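Hemin degrading factor (Pseudomonas aeruginosa, PDB 4MF9) binds heme and degrades it, and probably takes part in intracellular heme trafficking. Local coordinates at residues P278-K283 and V291-F296. Sequence-based numbering, arbitrary orientation.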
ATOM      1  N   PRO A 278      -0.135  13.202 -12.903  1.00 24.81           N
ATOM      2  CA  PRO A 278      -0.414  14.409 -12.110  1.00 20.96           C
ATOM      3  C   PRO A 278      -1.468  14.201 -11.054  1.00 18.88           C
ATOM      4  O   PRO A 278      -2.169  13.262 -11.112  1.00 23.84           O
ATOM      5  CB  PRO A 278      -0.924  15.376 -13.153  1.00 25.06           C
ATOM      6  CG  PRO A 278      -1.573  14.499 -14.120  1.00 28.12           C
ATOM      7  CD  PRO A 278      -0.676  13.319 -14.250  1.00 23.86           C
ATOM      8  N   VAL A 279      -1.530  15.082 -10.106  1.00 14.16           N
ATOM      9  CA  VAL A 279      -2.633  15.163  -9.203  1.00 18.54           C
ATOM     10  C   VAL A 279      -3.286  16.505  -9.453  1.00 22.70           C
ATOM     11  O   VAL A 279      -2.627  17.401  -9.882  1.00 24.38           O
ATOM     12  CB  VAL A 279      -2.212  14.960  -7.773  1.00 16.51           C
ATOM     13  CG1 VAL A 279      -1.674  13.540  -7.628  1.00 17.61           C
ATOM     14  CG2 VAL A 279      -1.173  15.961  -7.365  1.00 15.64           C
ATOM     15  N   CYS A 280      -4.593  16.597  -9.346  1.00 22.45           N
ATOM     16  CA  CYS A 280      -5.279  17.844  -9.696  1.00 24.46           C
ATOM     17  C   CYS A 280      -6.124  18.358  -8.557  1.00 22.61           C
ATOM     18  O   CYS A 280      -5.934  19.474  -8.093  1.00 21.06           O
ATOM     19  CB  CYS A 280      -6.176  17.669 -10.928  1.00 19.75           C
ATOM     20  SG  CYS A 280      -5.322  17.109 -12.420  1.00 38.90           S
ATOM     21  N   ASN A 281      -7.010  17.523  -8.061  1.00 22.48           N
ATOM     22  CA  ASN A 281      -7.983  17.984  -7.122  1.00 22.85           C
ATOM     23  C   ASN A 281      -7.642  17.563  -5.762  1.00 22.69           C
ATOM     24  O   ASN A 281      -7.582  16.414  -5.529  1.00 25.04           O
ATOM     25  CB  ASN A 281      -9.350  17.414  -7.540  1.00 23.93           C
ATOM     26  CG  ASN A 281     -10.448  18.299  -7.143  1.00 30.63           C
ATOM     27  OD1 ASN A 281     -10.925  18.238  -6.032  1.00 35.26           O
ATOM     28  ND2 ASN A 281     -10.843  19.161  -8.045  1.00 34.54           N
ATOM     29  N   LEU A 282      -7.440  18.502  -4.851  1.00 20.58           N
ATOM     30  CA  LEU A 282      -6.919  18.238  -3.557  1.00 16.45           C
ATOM     31  C   LEU A 282      -7.806  18.833  -2.474  1.00 18.28           C
ATOM     32  O   LEU A 282      -8.334  19.875  -2.661  1.00 23.30           O
ATOM     33  CB  LEU A 282      -5.517  18.837  -3.428  1.00 18.68           C
ATOM     34  CG  LEU A 282      -4.295  18.226  -4.114  1.00 24.58           C
ATOM     35  CD1 LEU A 282      -4.644  17.265  -5.188  1.00 20.42           C
ATOM     36  CD2 LEU A 282      -3.308  19.273  -4.616  1.00 21.53           C
ATOM     37  N   LYS A 283      -7.918  18.179  -1.343  1.00 17.87           N
ATOM     38  CA  LYS A 283      -8.725  18.701  -0.271  1.00 17.11           C
ATOM     39  C   LYS A 283      -8.382  18.245   1.140  1.00 16.89           C
ATOM     40  O   LYS A 283      -8.162  17.076   1.374  1.00 14.18           O
ATOM     41  CB  LYS A 283     -10.178  18.362  -0.588  1.00 19.12           C
ATOM     42  CG  LYS A 283     -11.140  18.613   0.529  1.00 20.25           C
ATOM     43  CD  LYS A 283     -11.653  20.016   0.494  1.00 21.85           C
ATOM     44  CE  LYS A 283     -12.716  20.149  -0.558  1.00 25.83           C
ATOM     45  NZ  LYS A 283     -14.121  20.063  -0.153  1.00 18.52           N
ATOM     46  N   VAL A 291      -6.160  13.457  -2.065  1.00 11.36           N
ATOM     47  CA  VAL A 291      -6.177  13.612  -3.516  1.00 14.05           C
ATOM     48  C   VAL A 291      -7.505  13.027  -3.976  1.00 18.97           C
ATOM     49  O   VAL A 291      -7.857  11.915  -3.582  1.00 14.17           O
ATOM     50  CB  VAL A 291      -5.004  12.879  -4.190  1.00 14.89           C
ATOM     51  CG1 VAL A 291      -5.118  12.951  -5.710  1.00 13.95           C
ATOM     52  CG2 VAL A 291      -3.690  13.486  -3.739  1.00 12.56           C
ATOM     53  N   LEU A 292      -8.215  13.722  -4.846  1.00 17.73           N
ATOM     54  CA  LEU A 292      -9.549  13.301  -5.216  1.00 19.24           C
ATOM     55  C   LEU A 292      -9.858  13.416  -6.666  1.00 21.18           C
ATOM     56  O   LEU A 292     -10.706  14.139  -7.091  1.00 22.23           O
ATOM     57  CB  LEU A 292     -10.569  14.061  -4.401  1.00 17.59           C
ATOM     58  CG  LEU A 292     -10.476  13.899  -2.922  1.00 16.83           C
ATOM     59  CD1 LEU A 292     -11.312  14.992  -2.328  1.00 19.26           C
ATOM     60  CD2 LEU A 292     -10.958  12.548  -2.491  1.00 14.69           C
ATOM     61  N   ASP A 293      -9.123  12.684  -7.429  1.00 18.99           N
ATOM     62  CA  ASP A 293      -9.216  12.757  -8.882  1.00 23.09           C
ATOM     63  C   ASP A 293     -10.048  11.594  -9.422  1.00 25.85           C
ATOM     64  O   ASP A 293     -10.223  10.579  -8.733  1.00 23.39           O
ATOM     65  CB  ASP A 293      -7.810  12.753  -9.498  1.00 19.14           C
ATOM     66  CG  ASP A 293      -7.072  14.064  -9.275  1.00 21.29           C
ATOM     67  OD1 ASP A 293      -7.735  15.110  -9.171  1.00 21.17           O
ATOM     68  OD2 ASP A 293      -5.828  14.050  -9.202  1.00 20.67           O
ATOM     69  N   PRO A 294     -10.453  11.683 -10.665  1.00 27.67           N
ATOM     70  CA  PRO A 294     -11.374  10.698 -11.192  1.00 26.56           C
ATOM     71  C   PRO A 294     -10.813   9.269 -11.072  1.00 29.07           C
ATOM     72  O   PRO A 294     -11.494   8.436 -10.560  1.00 28.07           O
ATOM     73  CB  PRO A 294     -11.467  11.107 -12.639  1.00 26.83           C
ATOM     74  CG  PRO A 294     -11.288  12.585 -12.611  1.00 27.79           C
ATOM     75  CD  PRO A 294     -10.718  12.979 -11.281  1.00 25.35           C
ATOM     76  N   GLU A 295      -9.597   9.007 -11.500  1.00 24.01           N
ATOM     77  CA  GLU A 295      -9.039   7.676 -11.417  1.00 22.18           C
ATOM     78  C   GLU A 295      -8.149   7.387 -10.211  1.00 17.92           C
ATOM     79  O   GLU A 295      -7.671   6.322 -10.077  1.00 17.34           O
ATOM     80  CB  GLU A 295      -8.373   7.298 -12.714  1.00 23.84           C
ATOM     81  CG  GLU A 295      -9.170   7.612 -13.949  1.00 27.93           C
ATOM     82  CD  GLU A 295     -10.437   6.750 -14.109  1.00 32.47           C
ATOM     83  OE1 GLU A 295     -10.384   5.556 -13.902  1.00 33.40           O
ATOM     84  OE2 GLU A 295     -11.494   7.265 -14.514  1.00 38.56           O
ATOM     85  N   PHE A 296      -7.978   8.345  -9.341  1.00 14.20           N
ATOM     86  CA  PHE A 296      -7.036   8.208  -8.235  1.00 14.91           C
ATOM     87  C   PHE A 296      -7.477   8.977  -6.998  1.00 15.66           C
ATOM     88  O   PHE A 296      -7.643  10.199  -7.039  1.00 18.44           O
ATOM     89  CB  PHE A 296      -5.658   8.727  -8.674  1.00 15.03           C
ATOM     90  CG  PHE A 296      -4.615   8.727  -7.580  1.00 17.03           C
ATOM     91  CD1 PHE A 296      -4.370   7.584  -6.836  1.00 13.26           C
ATOM     92  CD2 PHE A 296      -3.834   9.865  -7.340  1.00 14.53           C
ATOM     93  CE1 PHE A 296      -3.391   7.579  -5.849  1.00 14.88           C
ATOM     94  CE2 PHE A 296      -2.868   9.871  -6.355  1.00 13.70           C
ATOM     95  CZ  PHE A 296      -2.630   8.725  -5.612  1.00 12.90           C
TER
HETATM   96  O   HOH W   1      -4.525  11.839 -10.433  1.00 18.26           O
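The D293 carboxylate faces the backbone N-H groups of C280 and N281 and takes one on each oxygen, at the open end of the β hairpin formed by strands 282-285 and 288-293. C280 N reaches the syn lone pair of D293 OD2 at 2.8 Å; N281 N meets D293 OD1 from the syn side, 15° out of the carboxylate plane. Chi1 of -72° sets D293 CG beside its own backbone N, and chi2 of -29° turns the oxygens toward the chain entering the edge strand. A water donates to OD2 and to P278 O, so OD2 has two donors; this grip would be expected to favour the charged form of the acid. Next along, L292 N donates to N281 O at 2.8 Å, followed by the antiparallel non-hydrogen-bonded pair L282-V291, whose side chains lie side by side on one face, CD1 of L282 4.2 Å from CG2 of V291. K283 CB rests against L292 CD1. The hairpin forms one edge of a large antiparallel sheet of the HemS/ChuX fold, away from the heme pocket. V279 crosses V291 at about a right angle. The F296 ring stacks on H275, and V279 CG1 meets that ring at its edge, near the ring plane, 4.1 Å from F296 CE2.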